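Local atomic coordinates of short afifavidin (Afifella pfennigii, PDB entry 6HDT), a protein that binds biotin and 2-iminobiotin tightly without a covalent link, as a dimeric member of the avidin family whose biological role remains unclear. Residues A109-G112 / S113-E117. Numbering follows the deposited sequence.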
# COMPACT_ATOMS: atom_id res chain seq x y z
N ALA A 109 -1.79 -7.94 7.48
CA ALA A 109 -1.00 -9.18 7.62
C ALA A 109 -0.48 -9.29 9.03
O ALA A 109 0.13 -8.34 9.55
CB ALA A 109 0.14 -9.17 6.63
N TYR A 110 -0.69 -10.46 9.66
CA TYR A 110 -0.26 -10.65 11.04
C TYR A 110 0.06 -12.11 11.23
O TYR A 110 -0.17 -12.95 10.35
CB TYR A 110 -1.33 -10.19 12.04
CG TYR A 110 -2.60 -11.01 12.00
CD1 TYR A 110 -3.49 -10.88 10.96
CD2 TYR A 110 -2.90 -11.96 12.99
CE1 TYR A 110 -4.63 -11.66 10.88
CE2 TYR A 110 -4.06 -12.72 12.93
CZ TYR A 110 -4.93 -12.57 11.86
OH TYR A 110 -6.09 -13.31 11.75
N GLN A 111 0.61 -12.39 12.40
CA GLN A 111 1.12 -13.71 12.71
C GLN A 111 -0.02 -14.65 13.05
O GLN A 111 -0.80 -14.42 13.96
CB GLN A 111 2.11 -13.66 13.85
CG GLN A 111 2.89 -14.97 13.99
CD GLN A 111 3.68 -15.27 12.73
OE1 GLN A 111 4.81 -14.78 12.55
NE2 GLN A 111 3.09 -16.05 11.82
N GLY A 112 -0.12 -15.73 12.29
CA GLY A 112 -1.14 -16.71 12.56
C GLY A 112 -0.62 -17.68 13.59
O GLY A 112 0.40 -17.41 14.27
N SER A 113 -1.31 -18.80 13.69
CA SER A 113 -0.92 -19.83 14.63
C SER A 113 0.35 -20.48 14.11
O SER A 113 1.43 -20.31 14.67
CB SER A 113 -2.04 -20.86 14.78
OG SER A 113 -2.58 -21.20 13.52
N SER A 114 0.21 -21.18 12.99
CA SER A 114 1.30 -21.86 12.35
C SER A 114 2.10 -20.85 11.52
O SER A 114 3.33 -20.77 11.65
CB SER A 114 0.76 -23.02 11.49
OG SER A 114 -0.66 -22.97 11.34
N SER A 115 1.40 -20.06 10.71
CA SER A 115 2.02 -18.93 10.02
C SER A 115 0.97 -17.87 9.62
O SER A 115 -0.19 -17.95 10.05
CB SER A 115 2.79 -19.41 8.79
OG SER A 115 3.36 -18.32 8.09
N GLY A 116 1.39 -16.93 8.77
CA GLY A 116 0.71 -15.66 8.59
C GLY A 116 -0.73 -15.73 8.16
O GLY A 116 -1.16 -16.70 7.56
N GLU A 117 -1.46 -14.66 8.46
CA GLU A 117 -2.85 -14.54 8.13
C GLU A 117 -3.05 -13.12 7.63
O GLU A 117 -2.22 -12.26 7.84
CB GLU A 117 -3.75 -14.80 9.33
CG GLU A 117 -3.57 -16.15 10.04
CD GLU A 117 -3.74 -17.38 9.15
OE1 GLU A 117 -3.30 -18.47 9.56
OE2 GLU A 117 -4.32 -17.29 8.04
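Tyr110 and Glu117 face each other as an antiparallel hydrogen-bonded pair, and two backbone bonds join them: Tyr110 N gives to Glu117 O at 3.0 Å, and Glu117 N returns one to Tyr110 O at 2.9 Å. Weaker CA-H...O contacts flank the pair, from Ala109 CA to Glu117 O and from Gly116 CA to Tyr110 O, each 3.3 Å long. A third, nearer the turn, runs from Gly112 CA to Ser115 O at 3.0 Å, as the chain folds back through Ser113 and Ser114.

Both side chains of the pair lie on one face of the sheet. With chi1 at 65°, the Tyr110 CG sits between its backbone N and carbonyl carbon, and the ring leans over its neighbour: Glu117 CB meets one ring face, 3.6 Å from Tyr110 CZ. Chi1 of -56° sets Glu117 CG beside its own backbone N, and there CG packs 3.5 Å from Gly112 CA. The carboxylate beyond it is turned 58° from the ring plane.

Gln111 packs on Phe69 of the second subunit. The whole is a β-hairpin connecting strands 99-110 and 117-127 of the eight-stranded avidin barrel, with the Tyr110 side chain about 5 Å from bound biotin at the nearest atoms.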